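Local coordinates for protein RsfP (Uncultured bacterium, PDB 4GLJ) that probably cleaves methylthioadenosine with phosphate, as a methylthioadenosine phosphorylase of the purine nucleoside phosphorylase family, and binds the dye rhodamine B, at residues L62-Q67 with M198-E203; E44-I49 with S74-R79; I93-A98 with I212-L217; I118-Q123 with T170-E175. All blocks are in the same frame, centred on the assembly; numbering follows the deposited sequence. Where two conformers were deposited one is given.

The four contacts offer a worked example of a buried polar network assembled from strands, loops and helix starts far apart in the chain. Interaction 1 lies in the middle, with Arg64, His65 and Thr199 around a phosphate ion beside bound rhodamine B. Interaction 3 shares that phosphate and touches interaction 1 through Asn200 OD1, 2.7 Å from Ser95 OG, and Glu203 OE1, 2.6 Å from Tyr214 OH. Interaction 2 joins from the loop side, where Ser46 OG lies 2.7 Å from Arg64 O. Interaction 4, its centre about 13 Å from that of interaction 1, is linked to it by Tyr171 OH, which meets the backbone nitrogens of Thr199 and Asn200, and to interaction 2 by Ser74 and Glu175.

Interaction 1 of 4, residues L62-Q67 with M198-E203; sequences LTRHGQ and MTNMPE. With RHB (N-[9-(2-carboxyphenyl)-6-(diethylamino)-3H-xanthen-3-ylidene]-N-ethylethanaminium), chain B; PO4 (phosphate ion), chain D.
Arg64 and Glu203 meet side-on, with guanidinium and carboxylate only 20° from coplanar. Arg64 NE gives a straight bond to Glu203 OE2 at 2.8 Å, and Arg64 NH2 uses the syn lone pair of Glu203 OE1, also at 2.8 Å, completing a two-pronged salt bridge. Glu203 OE1 is also bonded to Tyr214 OH. The arginine chain leaves with CG anti to the backbone N (chi1 -179°) and is bent at chi3. Over one face of the guanidinium, toward its rim, lie Thr199 OG1 and Asn200 ND2. ND2, a donor facing donors, bonds Ser97 instead, while OD1 takes Thr216 and Ser95. In this phosphorylase fold, the type I turn Thr63 to Gly66 at the end of strand 57-63 and Thr199, just ahead of helix 200-209, hold a phosphate ion, consistent with the phosphate site expected of the family. Arg64 NH1 donates to phosphate O4 at 2.8 Å, His65 NE2 reaches the same oxygen over 2.8 Å, with the phosphorus near the plane of its ring, and Thr199 OG1 donates to phosphate O3 in a very short bond. A leucine in place of Arg64 would probably leave the buried Glu203 carboxylate without its opposite charge and the phosphate without one of its donors. On the dye side, His65 CE1 touches rhodamine atom C23 at 3.5 Å, and Met198 SD lies 3.9 Å from C22.

Interaction 2 of 4, residues E44-I49 with S74-R79; sequences EPSDDI and SEVPYR
An inverse gamma turn centred on Pro77, which is also the N-cap residue of helix 78-87, presses its ring against the loop residues Glu44, Pro45 and Ser46. The nearest CA atoms across the contact are those of Pro45 and Pro77, 6.0 Å apart. No hydrogen bond crosses the contact, and the work is done by the outer carbons of one ring. Pro77 CG sits 3.4 Å from the carbonyl oxygen Glu44 O and also lies against the backbone of Pro45, at 3.7 Å from Pro45 C. The neighbouring ring atom, Pro77 CD, is 3.2 Å from Ser46 OG. That hydroxyl is placed by chi1 of -65°, with OG anti to the carbonyl carbon, and its polar partner is Arg64 O, so the proline meets an oxygen already engaged in the phosphate-site region. Ser46 N is likewise taken, by Asn81 OD1 from the first turn of the same helix. An alanine at Pro77 would probably open a gap beside Glu44 O and Ser46 OG, since the CG and CD that fill it would be missing, and would give the gamma turn more freedom to move. Just before the proline, Val76 CG1 approaches Ser46 OG at 3.8 Å. On the helix side this same methyl stands 3.7 Å above the plane of the Tyr78 ring, over its centre.

Interaction 3 of 4, residues I93-A98 with I212-L217; sequences IVSVSA and IAYATL. With PO4 (phosphate ion), chain D.
Ile93, in strand 92-101, meets Ile212, just ahead of strand 213-221, with Ile93 CG1 against Ile212 CG2 at 3.6 Å. The tight face of this parallel pair carries Ile93, Ser95, Tyr214 and Thr216. Chi1 of 174° sets Tyr214 CG anti to the backbone N; the ring then lies against strand 92-101, CD2 meeting Ile93 CG2 at 3.6 Å and OH meeting Ser95 CB at 3.2 Å, both partners oblique to the ring. The polar ends here are spoken for: Tyr214 OH by Glu203, Thr216 OG1 and Ser95 OG by Asn200. Ser97 OG donates to Ser95 OG at 3.0 Å and also accepts from Asn200 ND2. The other face is looser between the two strands, with Val94 CG1 4.2 Å from Leu217 CB and Val96 CG2 4.4 Å from the same carbon; it is still buried, and no solvent side appears. Five backbone hydrogen bonds, from Ile93 N to Ala213 O through to Ser97 N to Leu217 O, fix the register. Farther on, Ala98 N gives a nearly straight bond of 2.9 Å to phosphate O2. Strand 16-20 continues the sheet beyond 92-101, strand 111-119 beyond 213-221, while helices 145-157 and 237-263 pack on the valine and leucine face.

Interaction 4 of 4, residues I118-Q123 with T170-E175; sequences IDMTKQ and TYVCIE
Ile118 and Val172 lie side by side in a parallel pairing of strands 111-119 and 169-173, which gives way to an Asx turn at Asp119. Cys173 N bonds to Ile118 O at 3.0 Å, and Met120 N to Cys173 O. Beyond this, side chains take over. Asp119 OD1 accepts twice: Thr121 OG1 meets its syn lone pair at 2.7 Å, and Thr121 N comes from the anti side, tilted out of the carboxylate plane. Thr121 can do this because its hydroxyl takes the crowded position between backbone N and carbonyl carbon (chi1 69°), which turns CG2 toward Cys173 SG, 3.7 Å away. Asp119 OD2 is bridged to Lys205. A water joins Met120 O to Glu175 N. The backbone of Lys122 and Gln123 is held by Glu175, whose CG is anti to the backbone N; chi2 (55°) folds CD back toward them, where OE1 takes both backbone N-H groups, while OE2 has its own partners in Ser74 and Arg124. Lys122 NZ reaches Thr121 O of the second subunit, placing this segment at a subunit interface. Glu175 OE1 uses its anti lone pair for Lys122 N at 2.8 Å, while Gln123 N, 3.0 Å from the same oxygen, sits 52° above the carboxylate plane.

Interaction 1 of 4, residues L62-Q67 with M198-E203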
# COMPACT_ATOMS: atom_id res chain seq x y z
N LEU A 62 -8.98 -19.59 18.44
CA LEU A 62 -9.74 -18.88 17.37
C LEU A 62 -9.10 -19.34 16.03
O LEU A 62 -7.89 -19.23 15.87
CB LEU A 62 -9.60 -17.37 17.56
CG LEU A 62 -10.23 -16.49 16.45
CD1 LEU A 62 -11.61 -17.07 16.14
CD2 LEU A 62 -10.38 -15.08 16.98
N THR A 63 -9.90 -19.91 15.12
CA THR A 63 -9.40 -20.30 13.78
C THR A 63 -9.44 -19.09 12.95
O THR A 63 -10.53 -18.63 12.63
CB THR A 63 -10.34 -21.30 13.10
OG1 THR A 63 -10.55 -22.36 14.00
CG2 THR A 63 -9.68 -21.82 11.85
N ARG A 64 -8.27 -18.54 12.59
CA ARG A 64 -8.23 -17.31 11.86
C ARG A 64 -9.07 -17.28 10.53
O ARG A 64 -9.76 -16.27 10.20
CB ARG A 64 -6.72 -17.01 11.58
CG ARG A 64 -6.57 -15.73 10.84
CD ARG A 64 -5.13 -15.41 10.54
NE ARG A 64 -4.27 -15.25 11.72
CZ ARG A 64 -3.25 -16.02 12.10
NH1 ARG A 64 -2.98 -17.17 11.48
NH2 ARG A 64 -2.53 -15.69 13.19
N HIS A 65 -9.00 -18.38 9.77
CA HIS A 65 -9.68 -18.45 8.45
C HIS A 65 -11.08 -18.93 8.49
O HIS A 65 -11.71 -19.01 7.44
CB HIS A 65 -8.88 -19.29 7.47
CG HIS A 65 -7.54 -18.67 7.11
ND1 HIS A 65 -7.43 -17.66 6.23
CD2 HIS A 65 -6.27 -18.89 7.63
CE1 HIS A 65 -6.12 -17.29 6.11
NE2 HIS A 65 -5.41 -18.02 6.98
N GLY A 66 -11.61 -19.16 9.70
CA GLY A 66 -12.93 -19.72 9.94
C GLY A 66 -13.01 -21.21 9.71
O GLY A 66 -12.07 -21.82 9.17
N GLN A 67 -14.15 -21.81 10.05
CA GLN A 67 -14.34 -23.21 9.72
C GLN A 67 -14.33 -23.46 8.21
O GLN A 67 -14.82 -22.65 7.38
CB GLN A 67 -15.57 -23.81 10.42
CG GLN A 67 -15.32 -25.26 10.89
CD GLN A 67 -13.91 -25.49 11.46
OE1 GLN A 67 -13.04 -26.12 10.81
NE2 GLN A 67 -13.66 -24.96 12.67
N MET A 198 0.74 -13.76 5.27
CA MET A 198 -0.31 -12.82 4.79
C MET A 198 -1.20 -12.35 5.91
O MET A 198 -2.17 -11.60 5.65
CB MET A 198 -1.15 -13.51 3.70
CG MET A 198 -0.30 -13.97 2.49
SD MET A 198 -1.35 -14.65 1.20
CE MET A 198 -0.10 -15.08 0.02
N THR A 199 -0.95 -12.83 7.14
CA THR A 199 -2.02 -12.62 8.16
C THR A 199 -1.60 -11.88 9.47
O THR A 199 -2.50 -11.36 10.18
CB THR A 199 -2.64 -13.99 8.62
OG1 THR A 199 -1.56 -14.84 9.09
CG2 THR A 199 -3.32 -14.67 7.50
N ASN A 200 -0.31 -11.87 9.82
CA ASN A 200 0.03 -11.38 11.15
C ASN A 200 0.03 -9.85 11.27
O ASN A 200 0.10 -9.32 12.38
CB ASN A 200 1.32 -12.07 11.67
CG ASN A 200 1.03 -13.55 12.10
OD1 ASN A 200 1.55 -13.99 13.10
ND2 ASN A 200 0.06 -14.24 11.43
N MET A 201 -0.16 -9.16 10.15
CA MET A 201 -0.56 -7.74 10.14
C MET A 201 -1.92 -7.66 9.48
O MET A 201 -2.10 -8.22 8.41
CB MET A 201 0.47 -6.87 9.39
CG MET A 201 1.80 -6.72 10.13
SD MET A 201 1.55 -5.55 11.51
CE MET A 201 3.21 -5.43 12.16
N PRO A 202 -2.90 -6.97 10.08
CA PRO A 202 -2.71 -5.99 11.19
C PRO A 202 -2.89 -6.64 12.57
O PRO A 202 -2.88 -5.91 13.54
CB PRO A 202 -3.84 -4.98 10.93
CG PRO A 202 -4.94 -5.87 10.41
CD PRO A 202 -4.23 -6.80 9.45
N GLU A 203 -2.97 -7.97 12.63
CA GLU A 203 -3.25 -8.70 13.92
C GLU A 203 -2.28 -8.26 15.01
O GLU A 203 -2.74 -7.95 16.13
CB GLU A 203 -3.15 -10.19 13.68
CG GLU A 203 -4.03 -11.07 14.52
CD GLU A 203 -3.91 -12.52 14.07
OE1 GLU A 203 -2.84 -13.14 14.36
OE2 GLU A 203 -4.82 -13.03 13.35
O2 RHB B . -5.25 -25.53 -0.70
C26 RHB B . -4.52 -25.60 -1.71
C19 RHB B . -3.29 -24.77 -1.82
C14 RHB B . -2.71 -24.00 -0.80
C15 RHB B . -1.55 -23.30 -1.09
C16 RHB B . -0.95 -23.33 -2.33
C17 RHB B . -1.53 -24.07 -3.33
C18 RHB B . -2.68 -24.79 -3.06
C9 RHB B . -3.18 -23.83 0.61
C8 RHB B . -2.70 -22.61 1.33
C13 RHB B . -1.87 -21.68 0.72
C12 RHB B . -1.42 -20.54 1.38
C11 RHB B . -1.82 -20.29 2.68
N1 RHB B . -1.34 -19.18 3.40
C35 RHB B . 0.09 -19.14 3.04
C36 RHB B . 0.59 -20.58 3.09
C22 RHB B . -1.99 -17.85 3.28
C23 RHB B . -3.10 -17.70 4.33
C10 RHB B . -2.62 -21.25 3.28
C7 RHB B . -3.07 -22.38 2.62
O1 RHB B . -3.89 -23.28 3.27
C1 RHB B . -4.37 -24.42 2.70
C2 RHB B . -4.06 -24.76 1.39
C6 RHB B . -5.19 -25.24 3.46
C5 RHB B . -5.72 -26.41 2.94
C4 RHB B . -5.42 -26.76 1.63
C3 RHB B . -4.60 -25.94 0.86
N2 RHB B . -6.53 -27.21 3.77
C24 RHB B . -7.80 -26.54 4.11
C25 RHB B . -8.30 -27.11 5.43
C33 RHB B . -6.76 -28.53 3.14
C34 RHB B . -7.04 -29.54 4.24
O3 RHB B . -4.77 -26.39 -2.64
P PO4 D . -2.00 -18.21 8.13
O1 PO4 D . -2.17 -18.51 6.67
O2 PO4 D . -1.48 -19.52 8.68
O3 PO4 D . -1.03 -17.09 8.19
O4 PO4 D . -3.31 -17.85 8.83

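Interaction 2 of 4, residues E44-I49 with S74-R79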
# COMPACT_ATOMS: atom_id res chain seq x y z
N GLU A 44 -18.65 -9.86 13.56
CA GLU A 44 -18.36 -11.16 14.10
C GLU A 44 -16.92 -11.56 13.89
O GLU A 44 -16.32 -11.28 12.84
CB GLU A 44 -19.27 -12.21 13.44
CG GLU A 44 -20.74 -11.84 13.53
CD GLU A 44 -21.65 -13.04 13.24
OE1 GLU A 44 -21.61 -13.51 12.07
OE2 GLU A 44 -22.38 -13.49 14.17
N PRO A 45 -16.34 -12.27 14.89
CA PRO A 45 -15.02 -12.88 14.70
C PRO A 45 -15.09 -13.93 13.60
O PRO A 45 -16.22 -14.25 13.17
CB PRO A 45 -14.74 -13.60 16.02
CG PRO A 45 -15.66 -12.93 16.98
CD PRO A 45 -16.90 -12.55 16.21
N SER A 46 -13.92 -14.46 13.20
CA SER A 46 -13.82 -15.39 12.11
C SER A 46 -14.67 -16.64 12.33
O SER A 46 -15.19 -17.18 11.38
CB SER A 46 -12.42 -15.84 11.92
OG SER A 46 -11.55 -14.83 11.54
N ASP A 47 -14.82 -17.09 13.58
CA ASP A 47 -15.64 -18.26 13.91
C ASP A 47 -15.95 -18.12 15.41
O ASP A 47 -15.35 -17.27 16.08
CB ASP A 47 -14.76 -19.49 13.67
CG ASP A 47 -15.49 -20.81 13.80
OD1 ASP A 47 -16.75 -20.86 13.85
OD2 ASP A 47 -14.74 -21.83 13.87
N ASP A 48 -16.84 -18.96 15.93
CA ASP A 48 -17.04 -19.06 17.38
C ASP A 48 -15.69 -19.37 18.03
O ASP A 48 -14.91 -20.13 17.50
CB ASP A 48 -18.02 -20.19 17.69
CG ASP A 48 -19.43 -19.90 17.22
OD1 ASP A 48 -19.76 -18.73 16.87
OD2 ASP A 48 -20.24 -20.83 17.19
N ILE A 49 -15.37 -18.67 19.11
CA ILE A 49 -14.18 -18.97 19.85
C ILE A 49 -14.39 -20.23 20.72
O ILE A 49 -15.43 -20.39 21.41
CB ILE A 49 -13.81 -17.72 20.64
CG1 ILE A 49 -13.28 -16.68 19.63
CG2 ILE A 49 -12.78 -18.00 21.73
CD1 ILE A 49 -13.52 -15.28 20.12
N SER A 74 -7.00 -11.18 3.28
CA SER A 74 -7.46 -9.81 3.18
C SER A 74 -8.81 -9.62 3.86
O SER A 74 -9.10 -8.53 4.27
CB SER A 74 -7.65 -9.34 1.69
OG SER A 74 -6.43 -9.48 0.97
N GLU A 75 -9.66 -10.65 3.99
CA GLU A 75 -10.99 -10.35 4.47
C GLU A 75 -11.17 -10.88 5.93
O GLU A 75 -12.27 -10.85 6.48
CB GLU A 75 -12.06 -10.93 3.51
CG GLU A 75 -12.01 -12.44 3.57
CD GLU A 75 -12.93 -13.08 2.49
OE1 GLU A 75 -13.86 -12.39 1.98
OE2 GLU A 75 -12.75 -14.27 2.23
N VAL A 76 -10.11 -11.37 6.55
CA VAL A 76 -10.25 -11.84 7.94
C VAL A 76 -10.73 -10.65 8.80
O VAL A 76 -10.14 -9.54 8.67
CB VAL A 76 -8.93 -12.39 8.39
CG1 VAL A 76 -8.91 -12.61 9.93
CG2 VAL A 76 -8.66 -13.74 7.67
N PRO A 77 -11.71 -10.85 9.71
CA PRO A 77 -12.10 -9.69 10.48
C PRO A 77 -11.12 -9.50 11.67
O PRO A 77 -11.46 -9.80 12.87
CB PRO A 77 -13.52 -10.09 10.97
CG PRO A 77 -13.38 -11.60 11.24
CD PRO A 77 -12.44 -12.08 10.15
N TYR A 78 -9.97 -8.90 11.38
CA TYR A 78 -8.92 -8.80 12.43
C TYR A 78 -9.39 -8.01 13.65
O TYR A 78 -9.04 -8.41 14.75
CB TYR A 78 -7.68 -8.10 11.81
CG TYR A 78 -7.01 -8.97 10.79
CD1 TYR A 78 -6.18 -9.99 11.17
CD2 TYR A 78 -7.28 -8.77 9.42
CE1 TYR A 78 -5.60 -10.81 10.20
CE2 TYR A 78 -6.72 -9.61 8.45
CZ TYR A 78 -5.96 -10.63 8.86
OH TYR A 78 -5.37 -11.43 7.94
N ARG A 79 -10.08 -6.88 13.49
CA ARG A 79 -10.53 -6.08 14.60
C ARG A 79 -11.55 -6.80 15.49
O ARG A 79 -11.37 -6.82 16.65
CB ARG A 79 -11.09 -4.74 14.13
CG ARG A 79 -10.08 -3.67 13.77
CD ARG A 79 -10.75 -2.42 13.24
NE ARG A 79 -11.60 -2.73 12.13
CZ ARG A 79 -12.53 -1.95 11.61
NH1 ARG A 79 -12.74 -0.75 12.07
NH2 ARG A 79 -13.23 -2.39 10.61

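Interaction 3 of 4, residues I93-A98 with I212-L217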
# COMPACT_ATOMS: atom_id res chain seq x y z
N ILE A 93 -1.43 -13.74 23.55
CA ILE A 93 -1.81 -14.45 22.29
C ILE A 93 -0.58 -15.09 21.66
O ILE A 93 0.46 -14.44 21.54
CB ILE A 93 -2.42 -13.46 21.22
CG1 ILE A 93 -3.76 -12.97 21.77
CG2 ILE A 93 -2.62 -14.17 19.87
CD1 ILE A 93 -4.37 -11.83 20.92
N VAL A 94 -0.73 -16.35 21.26
CA VAL A 94 0.20 -16.99 20.37
C VAL A 94 -0.51 -17.17 19.03
O VAL A 94 -1.48 -17.87 18.90
CB VAL A 94 0.72 -18.37 20.87
CG1 VAL A 94 1.73 -18.96 19.85
CG2 VAL A 94 1.43 -18.17 22.21
N SER A 95 0.07 -16.57 18.01
CA SER A 95 -0.46 -16.69 16.63
C SER A 95 0.36 -17.81 15.98
O SER A 95 1.60 -17.84 16.04
CB SER A 95 -0.11 -15.38 15.87
OG SER A 95 0.00 -15.71 14.46
N VAL A 96 -0.31 -18.74 15.36
CA VAL A 96 0.35 -19.85 14.77
C VAL A 96 0.08 -19.76 13.30
O VAL A 96 -1.09 -19.85 12.91
CB VAL A 96 -0.15 -21.19 15.34
CG1 VAL A 96 0.64 -22.30 14.63
CG2 VAL A 96 0.02 -21.25 16.88
N SER A 97 1.13 -19.49 12.51
CA SER A 97 0.94 -19.12 11.10
C SER A 97 1.85 -19.85 10.12
O SER A 97 3.06 -20.02 10.39
CB SER A 97 1.26 -17.65 10.97
OG SER A 97 0.30 -17.01 11.77
N ALA A 98 1.29 -20.20 8.95
CA ALA A 98 2.06 -20.87 7.91
C ALA A 98 2.82 -19.75 7.20
O ALA A 98 2.23 -18.65 6.94
CB ALA A 98 1.15 -21.59 6.91
N ILE A 212 -2.52 -6.46 24.57
CA ILE A 212 -2.35 -7.91 24.70
C ILE A 212 -0.99 -8.31 24.16
O ILE A 212 -0.63 -7.91 23.05
CB ILE A 212 -3.42 -8.67 23.90
CG1 ILE A 212 -4.83 -8.31 24.35
CG2 ILE A 212 -3.18 -10.19 23.95
CD1 ILE A 212 -5.98 -8.83 23.43
N ALA A 213 -0.25 -9.12 24.90
CA ALA A 213 1.05 -9.55 24.50
C ALA A 213 0.86 -10.55 23.40
O ALA A 213 -0.00 -11.40 23.47
CB ALA A 213 1.82 -10.17 25.70
N TYR A 214 1.65 -10.42 22.34
CA TYR A 214 1.35 -11.14 21.12
C TYR A 214 2.67 -11.54 20.53
O TYR A 214 3.59 -10.71 20.38
CB TYR A 214 0.60 -10.25 20.12
CG TYR A 214 0.33 -10.85 18.72
CD1 TYR A 214 1.36 -10.85 17.74
CD2 TYR A 214 -0.92 -11.31 18.38
CE1 TYR A 214 1.16 -11.38 16.47
CE2 TYR A 214 -1.17 -11.86 17.12
CZ TYR A 214 -0.12 -11.87 16.16
OH TYR A 214 -0.39 -12.34 14.87
N ALA A 215 2.79 -12.84 20.22
CA ALA A 215 3.97 -13.33 19.48
C ALA A 215 3.57 -14.43 18.50
O ALA A 215 2.45 -14.96 18.55
CB ALA A 215 5.12 -13.77 20.40
N THR A 216 4.49 -14.79 17.61
CA THR A 216 4.10 -15.66 16.46
C THR A 216 4.96 -16.93 16.50
O THR A 216 6.16 -16.86 16.70
CB THR A 216 4.34 -14.90 15.13
OG1 THR A 216 3.38 -13.80 15.07
CG2 THR A 216 4.07 -15.83 13.92
N LEU A 217 4.30 -18.06 16.36
CA LEU A 217 4.99 -19.30 16.04
C LEU A 217 4.75 -19.58 14.50
O LEU A 217 3.64 -19.94 14.09
CB LEU A 217 4.39 -20.44 16.89
CG LEU A 217 4.89 -21.87 16.59
CD1 LEU A 217 6.36 -21.94 16.94
CD2 LEU A 217 4.11 -22.91 17.41
P PO4 D . -2.00 -18.21 8.13
O1 PO4 D . -2.17 -18.51 6.67
O2 PO4 D . -1.48 -19.52 8.68
O3 PO4 D . -1.03 -17.09 8.19
O4 PO4 D . -3.31 -17.85 8.83

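Interaction 4 of 4, residues I118-Q123 with T170-E175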
# COMPACT_ATOMS: atom_id res chain seq x y z
N ILE A 118 7.42 -6.61 9.06
CA ILE A 118 7.31 -5.44 8.18
C ILE A 118 5.90 -5.55 7.57
O ILE A 118 5.57 -6.60 7.04
CB ILE A 118 8.37 -5.49 7.06
CG1 ILE A 118 9.83 -5.37 7.68
CG2 ILE A 118 7.96 -4.43 6.02
CD1 ILE A 118 11.01 -5.46 6.73
N ASP A 119 5.08 -4.50 7.71
CA ASP A 119 3.71 -4.54 7.23
C ASP A 119 3.62 -4.02 5.81
O ASP A 119 3.66 -2.81 5.58
CB ASP A 119 2.81 -3.72 8.13
CG ASP A 119 1.33 -3.87 7.77
OD1 ASP A 119 1.00 -4.64 6.85
OD2 ASP A 119 0.50 -3.22 8.45
N MET A 120 3.57 -4.94 4.85
CA MET A 120 3.33 -4.57 3.44
C MET A 120 1.87 -4.68 2.99
O MET A 120 1.60 -4.52 1.81
CB MET A 120 4.15 -5.50 2.51
CG MET A 120 5.65 -5.34 2.76
SD MET A 120 6.28 -3.65 2.60
CE MET A 120 5.81 -3.17 0.97
N THR A 121 0.96 -4.99 3.90
CA THR A 121 -0.45 -5.12 3.55
C THR A 121 -0.98 -3.76 3.11
O THR A 121 -0.37 -2.74 3.43
CB THR A 121 -1.35 -5.64 4.68
OG1 THR A 121 -1.49 -4.68 5.75
CG2 THR A 121 -0.81 -7.05 5.22
N LYS A 122 -2.07 -3.76 2.36
CA LYS A 122 -2.53 -2.56 1.65
C LYS A 122 -3.91 -2.13 2.04
O LYS A 122 -4.21 -0.91 2.19
CB LYS A 122 -2.49 -2.86 0.15
CG LYS A 122 -1.06 -3.11 -0.38
CD LYS A 122 -1.13 -3.66 -1.80
CE LYS A 122 0.29 -4.01 -2.35
NZ LYS A 122 0.31 -4.15 -3.83
N GLN A 123 -4.77 -3.13 2.21
CA GLN A 123 -6.20 -2.87 2.25
C GLN A 123 -6.91 -3.27 3.52
O GLN A 123 -8.11 -3.46 3.53
CB GLN A 123 -6.85 -3.58 1.05
CG GLN A 123 -6.43 -2.87 -0.24
CD GLN A 123 -6.57 -3.72 -1.50
OE1 GLN A 123 -7.39 -4.68 -1.55
NE2 GLN A 123 -5.83 -3.30 -2.59
N THR A 170 12.78 -11.78 10.73
CA THR A 170 11.83 -10.75 10.32
C THR A 170 10.74 -11.32 9.40
O THR A 170 11.10 -11.95 8.39
CB THR A 170 12.54 -9.60 9.59
OG1 THR A 170 13.38 -8.98 10.55
CG2 THR A 170 11.51 -8.59 9.08
N TYR A 171 9.46 -11.14 9.78
CA TYR A 171 8.27 -11.63 9.03
C TYR A 171 7.79 -10.48 8.17
O TYR A 171 7.44 -9.42 8.68
CB TYR A 171 7.16 -12.00 10.04
CG TYR A 171 5.78 -12.47 9.54
CD1 TYR A 171 4.86 -11.59 8.87
CD2 TYR A 171 5.33 -13.77 9.83
CE1 TYR A 171 3.56 -12.04 8.48
CE2 TYR A 171 4.02 -14.18 9.46
CZ TYR A 171 3.15 -13.32 8.78
OH TYR A 171 1.86 -13.82 8.48
N VAL A 172 7.72 -10.69 6.84
CA VAL A 172 7.13 -9.63 6.02
C VAL A 172 5.70 -10.11 5.72
O VAL A 172 5.50 -11.22 5.27
CB VAL A 172 7.94 -9.32 4.73
CG1 VAL A 172 8.10 -10.57 3.89
CG2 VAL A 172 7.17 -8.29 3.87
N CYS A 173 4.71 -9.21 5.91
CA CYS A 173 3.33 -9.55 5.72
C CYS A 173 2.87 -8.87 4.45
O CYS A 173 2.90 -7.67 4.39
CB CYS A 173 2.47 -9.02 6.85
SG CYS A 173 0.84 -9.87 6.89
N ILE A 174 2.32 -9.66 3.51
CA ILE A 174 1.85 -9.08 2.26
C ILE A 174 0.35 -9.24 2.21
O ILE A 174 -0.28 -9.99 3.03
CB ILE A 174 2.53 -9.78 1.03
CG1 ILE A 174 2.13 -11.28 0.95
CG2 ILE A 174 4.07 -9.53 1.04
CD1 ILE A 174 2.43 -11.88 -0.45
N GLU A 175 -0.26 -8.51 1.28
CA GLU A 175 -1.71 -8.46 1.17
C GLU A 175 -2.28 -9.82 0.70
O GLU A 175 -3.27 -10.25 1.24
CB GLU A 175 -2.12 -7.33 0.18
CG GLU A 175 -3.63 -7.13 0.06
CD GLU A 175 -4.26 -6.87 1.45
OE1 GLU A 175 -3.80 -5.93 2.12
OE2 GLU A 175 -5.22 -7.58 1.93
O HOH W 1 1.47 -6.61 -0.15